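Local coordinates for protein terminal uridylyltransferase 1 (Trypanosoma brucei, PDB 5HZD) that adds uridines from UTP to the 3'-hydroxyl of guide RNAs, ribosomal RNA and some mRNAs, and takes part in mitochondrial RNA editing, at residues I341-V353 and M398-W412. Residues are numbered along the deposited sequence; the frame is centred on the assembly and turned at random.
Sequences IMWIYYLVQKGYV and MLVGFFYFYSFEFDW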
# COMPACT_ATOMS: atom_id res chain seq x y z
N ILE A 341 -2.66 9.49 7.05
CA ILE A 341 -2.14 10.38 8.07
C ILE A 341 -3.20 11.40 8.50
O ILE A 341 -3.33 11.70 9.70
CB ILE A 341 -0.83 11.06 7.63
CG1 ILE A 341 0.26 9.98 7.51
CG2 ILE A 341 -0.41 12.17 8.62
CD1 ILE A 341 1.46 10.41 6.66
N MET A 342 -3.97 11.93 7.55
CA MET A 342 -5.07 12.81 7.92
C MET A 342 -6.02 12.12 8.89
O MET A 342 -6.44 12.70 9.88
CB MET A 342 -5.88 13.27 6.70
CG MET A 342 -5.12 14.21 5.79
SD MET A 342 -6.19 14.82 4.47
CE MET A 342 -7.42 15.73 5.38
N TRP A 343 -6.40 10.88 8.60
CA TRP A 343 -7.35 10.17 9.44
C TRP A 343 -6.75 9.91 10.81
O TRP A 343 -7.38 10.16 11.84
CB TRP A 343 -7.68 8.86 8.71
CG TRP A 343 -8.45 7.81 9.47
CD1 TRP A 343 -8.05 6.52 9.68
CD2 TRP A 343 -9.80 7.89 9.97
NE1 TRP A 343 -9.05 5.81 10.33
CE2 TRP A 343 -10.13 6.63 10.50
CE3 TRP A 343 -10.75 8.92 10.05
CZ2 TRP A 343 -11.36 6.35 11.09
CZ3 TRP A 343 -11.99 8.64 10.63
CH2 TRP A 343 -12.27 7.37 11.16
N ILE A 344 -5.52 9.43 10.85
CA ILE A 344 -4.91 9.11 12.15
C ILE A 344 -4.68 10.37 12.99
O ILE A 344 -4.90 10.35 14.21
CB ILE A 344 -3.60 8.40 11.94
CG1 ILE A 344 -3.91 7.01 11.38
CG2 ILE A 344 -2.86 8.25 13.26
CD1 ILE A 344 -2.67 6.31 10.80
N TYR A 345 -4.25 11.46 12.35
CA TYR A 345 -4.04 12.71 13.10
C TYR A 345 -5.34 13.15 13.75
O TYR A 345 -5.35 13.54 14.92
CB TYR A 345 -3.51 13.81 12.18
CG TYR A 345 -3.39 15.16 12.83
CD1 TYR A 345 -2.31 15.45 13.65
CD2 TYR A 345 -4.37 16.13 12.61
CE1 TYR A 345 -2.20 16.73 14.28
CE2 TYR A 345 -4.26 17.39 13.20
CZ TYR A 345 -3.19 17.67 14.03
OH TYR A 345 -3.09 18.90 14.64
N TYR A 346 -6.43 13.07 13.00
CA TYR A 346 -7.75 13.35 13.57
C TYR A 346 -8.06 12.42 14.76
O TYR A 346 -8.52 12.88 15.82
CB TYR A 346 -8.81 13.23 12.47
CG TYR A 346 -10.21 12.97 12.97
CD1 TYR A 346 -10.95 13.98 13.58
CD2 TYR A 346 -10.78 11.73 12.82
CE1 TYR A 346 -12.26 13.75 14.00
CE2 TYR A 346 -12.07 11.47 13.25
CZ TYR A 346 -12.79 12.48 13.86
OH TYR A 346 -14.09 12.22 14.26
N LEU A 347 -7.84 11.12 14.60
CA LEU A 347 -8.09 10.19 15.69
C LEU A 347 -7.28 10.53 16.92
O LEU A 347 -7.79 10.41 18.05
CB LEU A 347 -7.78 8.73 15.27
CG LEU A 347 -8.65 8.17 14.13
CD1 LEU A 347 -8.20 6.74 13.78
CD2 LEU A 347 -10.16 8.23 14.50
N VAL A 348 -6.01 10.93 16.75
CA VAL A 348 -5.18 11.24 17.90
C VAL A 348 -5.68 12.52 18.54
O VAL A 348 -5.83 12.58 19.77
CB VAL A 348 -3.72 11.43 17.47
CG1 VAL A 348 -2.91 12.07 18.64
CG2 VAL A 348 -3.11 10.12 17.02
N GLN A 349 -5.95 13.54 17.73
CA GLN A 349 -6.28 14.87 18.30
C GLN A 349 -7.60 14.82 19.04
O GLN A 349 -7.79 15.55 20.02
CB GLN A 349 -6.28 15.96 17.22
CG GLN A 349 -4.92 16.23 16.66
CD GLN A 349 -3.93 16.66 17.72
OE1 GLN A 349 -4.23 17.51 18.55
NE2 GLN A 349 -2.73 16.07 17.69
N LYS A 350 -8.49 13.95 18.59
CA LYS A 350 -9.81 13.79 19.21
C LYS A 350 -9.85 12.73 20.30
O LYS A 350 -10.89 12.52 20.92
CB LYS A 350 -10.87 13.52 18.14
CG LYS A 350 -11.16 14.73 17.23
CD LYS A 350 -11.73 15.90 18.04
CE LYS A 350 -12.22 17.03 17.14
NZ LYS A 350 -12.73 18.15 18.00
N GLY A 351 -8.74 12.03 20.50
CA GLY A 351 -8.61 11.07 21.60
C GLY A 351 -9.18 9.69 21.35
O GLY A 351 -9.34 8.92 22.27
N TYR A 352 -9.49 9.38 20.10
CA TYR A 352 -9.93 8.03 19.73
C TYR A 352 -8.83 6.96 19.79
O TYR A 352 -9.13 5.77 20.01
CB TYR A 352 -10.55 8.00 18.33
CG TYR A 352 -11.86 8.71 18.21
CD1 TYR A 352 -13.02 8.15 18.73
CD2 TYR A 352 -11.93 9.96 17.60
CE1 TYR A 352 -14.24 8.80 18.61
CE2 TYR A 352 -13.14 10.62 17.47
CZ TYR A 352 -14.28 10.03 17.97
OH TYR A 352 -15.48 10.68 17.85
N VAL A 353 -7.58 7.34 19.52
CA VAL A 353 -6.46 6.39 19.62
C VAL A 353 -5.33 7.07 20.39
O VAL A 353 -5.19 8.30 20.32
CB VAL A 353 -5.89 5.92 18.25
CG1 VAL A 353 -6.98 5.24 17.36
CG2 VAL A 353 -5.25 7.07 17.50
N MET A 398 -17.47 8.90 13.90
CA MET A 398 -16.07 9.20 13.65
C MET A 398 -15.83 9.72 12.25
O MET A 398 -15.04 10.64 12.04
CB MET A 398 -15.23 7.97 13.92
CG MET A 398 -15.24 7.66 15.40
SD MET A 398 -14.63 6.00 15.78
CE MET A 398 -12.86 6.18 15.48
N LEU A 399 -16.51 9.13 11.27
CA LEU A 399 -16.34 9.58 9.89
C LEU A 399 -16.94 10.96 9.66
O LEU A 399 -16.31 11.83 9.04
CB LEU A 399 -16.89 8.57 8.89
CG LEU A 399 -16.40 8.85 7.47
CD1 LEU A 399 -14.92 8.60 7.34
CD2 LEU A 399 -17.20 8.00 6.43
N VAL A 400 -18.14 11.20 10.17
CA VAL A 400 -18.72 12.54 10.07
C VAL A 400 -17.80 13.54 10.77
O VAL A 400 -17.54 14.65 10.27
CB VAL A 400 -20.10 12.56 10.74
CG1 VAL A 400 -20.62 14.01 10.88
CG2 VAL A 400 -21.02 11.75 9.93
N GLY A 401 -17.25 13.12 11.90
CA GLY A 401 -16.37 13.96 12.68
C GLY A 401 -15.09 14.31 11.94
O GLY A 401 -14.56 15.41 12.13
N PHE A 402 -14.60 13.39 11.10
CA PHE A 402 -13.39 13.64 10.31
C PHE A 402 -13.66 14.79 9.33
O PHE A 402 -12.87 15.73 9.20
CB PHE A 402 -12.99 12.35 9.56
CG PHE A 402 -11.96 12.55 8.46
CD1 PHE A 402 -12.36 12.84 7.16
CD2 PHE A 402 -10.61 12.38 8.72
CE1 PHE A 402 -11.44 13.00 6.13
CE2 PHE A 402 -9.68 12.51 7.71
CZ PHE A 402 -10.10 12.81 6.41
N PHE A 403 -14.78 14.71 8.63
CA PHE A 403 -15.11 15.74 7.64
C PHE A 403 -15.42 17.05 8.34
O PHE A 403 -15.03 18.12 7.86
CB PHE A 403 -16.27 15.28 6.75
CG PHE A 403 -15.85 14.25 5.75
CD1 PHE A 403 -15.12 14.62 4.63
CD2 PHE A 403 -16.16 12.90 5.93
CE1 PHE A 403 -14.73 13.66 3.70
CE2 PHE A 403 -15.76 11.95 5.01
CZ PHE A 403 -15.05 12.32 3.90
N TYR A 404 -16.09 17.00 9.50
CA TYR A 404 -16.28 18.24 10.25
C TYR A 404 -14.96 18.86 10.74
O TYR A 404 -14.76 20.09 10.61
CB TYR A 404 -17.25 18.02 11.42
CG TYR A 404 -17.61 19.30 12.13
CD1 TYR A 404 -18.64 20.11 11.67
CD2 TYR A 404 -16.90 19.70 13.26
CE1 TYR A 404 -18.95 21.30 12.33
CE2 TYR A 404 -17.20 20.87 13.91
CZ TYR A 404 -18.23 21.65 13.45
OH TYR A 404 -18.53 22.83 14.11
N PHE A 405 -14.06 18.03 11.28
CA PHE A 405 -12.77 18.50 11.79
C PHE A 405 -12.00 19.23 10.69
O PHE A 405 -11.49 20.35 10.91
CB PHE A 405 -11.98 17.29 12.31
CG PHE A 405 -10.63 17.64 12.87
CD1 PHE A 405 -10.52 18.26 14.10
CD2 PHE A 405 -9.48 17.36 12.16
CE1 PHE A 405 -9.26 18.62 14.65
CE2 PHE A 405 -8.20 17.69 12.70
CZ PHE A 405 -8.09 18.30 13.94
N TYR A 406 -11.94 18.64 9.50
CA TYR A 406 -11.13 19.27 8.47
C TYR A 406 -11.84 20.39 7.74
O TYR A 406 -11.20 21.19 7.06
CB TYR A 406 -10.55 18.22 7.52
CG TYR A 406 -9.43 17.45 8.20
CD1 TYR A 406 -8.27 18.11 8.61
CD2 TYR A 406 -9.54 16.07 8.44
CE1 TYR A 406 -7.23 17.43 9.24
CE2 TYR A 406 -8.49 15.37 9.06
CZ TYR A 406 -7.35 16.06 9.45
OH TYR A 406 -6.32 15.40 10.07
N SER A 407 -13.16 20.45 7.88
CA SER A 407 -13.88 21.56 7.27
C SER A 407 -13.94 22.80 8.17
O SER A 407 -13.93 23.93 7.67
CB SER A 407 -15.31 21.12 6.86
OG SER A 407 -15.32 20.11 5.84
N PHE A 408 -13.96 22.62 9.50
CA PHE A 408 -14.22 23.74 10.43
C PHE A 408 -13.27 23.91 11.60
O PHE A 408 -13.17 25.00 12.16
CB PHE A 408 -15.66 23.68 10.97
CG PHE A 408 -16.70 23.92 9.93
CD1 PHE A 408 -16.83 25.17 9.36
CD2 PHE A 408 -17.52 22.90 9.49
CE1 PHE A 408 -17.78 25.40 8.36
CE2 PHE A 408 -18.46 23.10 8.52
CZ PHE A 408 -18.60 24.36 7.94
N GLU A 409 -12.60 22.84 12.01
CA GLU A 409 -11.80 22.91 13.23
C GLU A 409 -10.31 23.04 12.95
O GLU A 409 -9.62 23.91 13.51
CB GLU A 409 -12.03 21.64 14.05
CG GLU A 409 -13.45 21.35 14.41
CD GLU A 409 -13.51 20.18 15.35
OE1 GLU A 409 -14.10 19.14 14.98
OE2 GLU A 409 -12.92 20.28 16.45
N PHE A 410 -9.79 22.17 12.08
CA PHE A 410 -8.35 22.20 11.80
C PHE A 410 -7.94 23.51 11.13
O PHE A 410 -8.59 23.98 10.18
CB PHE A 410 -7.94 21.00 10.92
CG PHE A 410 -6.47 20.96 10.67
CD1 PHE A 410 -5.60 20.66 11.70
CD2 PHE A 410 -5.96 21.30 9.43
CE1 PHE A 410 -4.21 20.68 11.50
CE2 PHE A 410 -4.58 21.34 9.21
CZ PHE A 410 -3.70 21.04 10.25
N ASP A 411 -6.83 24.09 11.61
CA ASP A 411 -6.37 25.37 11.08
C ASP A 411 -5.42 25.13 9.92
O ASP A 411 -4.19 25.08 10.10
CB ASP A 411 -5.69 26.19 12.17
CG ASP A 411 -5.42 27.62 11.74
OD1 ASP A 411 -5.41 27.91 10.51
OD2 ASP A 411 -5.24 28.46 12.65
N TRP A 412 -5.98 25.01 8.73
CA TRP A 412 -5.16 24.74 7.54
C TRP A 412 -4.21 25.88 7.23
O TRP A 412 -3.18 25.68 6.58
CB TRP A 412 -6.03 24.51 6.31
CG TRP A 412 -6.80 23.20 6.26
CD1 TRP A 412 -8.14 23.04 6.50
CD2 TRP A 412 -6.30 21.90 5.87
NE1 TRP A 412 -8.51 21.73 6.29
CE2 TRP A 412 -7.41 21.01 5.90
CE3 TRP A 412 -5.04 21.42 5.49
CZ2 TRP A 412 -7.29 19.66 5.56
CZ3 TRP A 412 -4.92 20.07 5.16
CH2 TRP A 412 -6.05 19.19 5.20
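Y346 meets F402 where helix 341-349 crosses helix 398-409 nearly at a right angle (95°), the axes 10.3 Å apart at closest; the CA atoms of Y346 and F402 lie 6.5 Å apart. The first helix closes in a Schellman motif at G351, and the second widens into a pi-type turn over 405-409. Y346 is a knob in a hole formed by M398, G401, F402 and F405. With CG anti to the backbone N (chi1 158°), its ring lies across the second helix, F402 CA 3.7 Å from the ring centroid in a CH-pi contact and F405 CB beside CD1; the hydroxyl lies near M398 O, at most a weak hydrogen bond. G401, lacking a side chain, leaves room for this phenol. One turn beyond F402, the Y406 ring is held between M342 and F405: M342 CE sits over one face, 3.7 Å from the ring centroid, while F405 CD2 covers the opposite face. Y406 OH donates to M342 O (2.7 Å), a carbonyl that also receives the helical N-H of Y346. The bend of M342 at chi3 (63°) carries this methyl over the tyrosine and against the edge of W412. M398 lays its CG over a face of Y352, and a bend at chi3 brings its CE 3.5 Å from L347 CD2. W343 CE3 meets F402 CD2, and Y345 CE2 touches F410 CE1. At the exposed margin K350 passes F405 with its CE and ends in a salt bridge, NZ to E409 OE2 (2.6 Å), on the syn lone pair. This largely buried crossing lies in the Cid1-family poly(A) polymerase part of the chain, the W343 side chain about 9 Å from that of UTP-binding K318; helices 310-324, 292-304 and 481-497 pack around it.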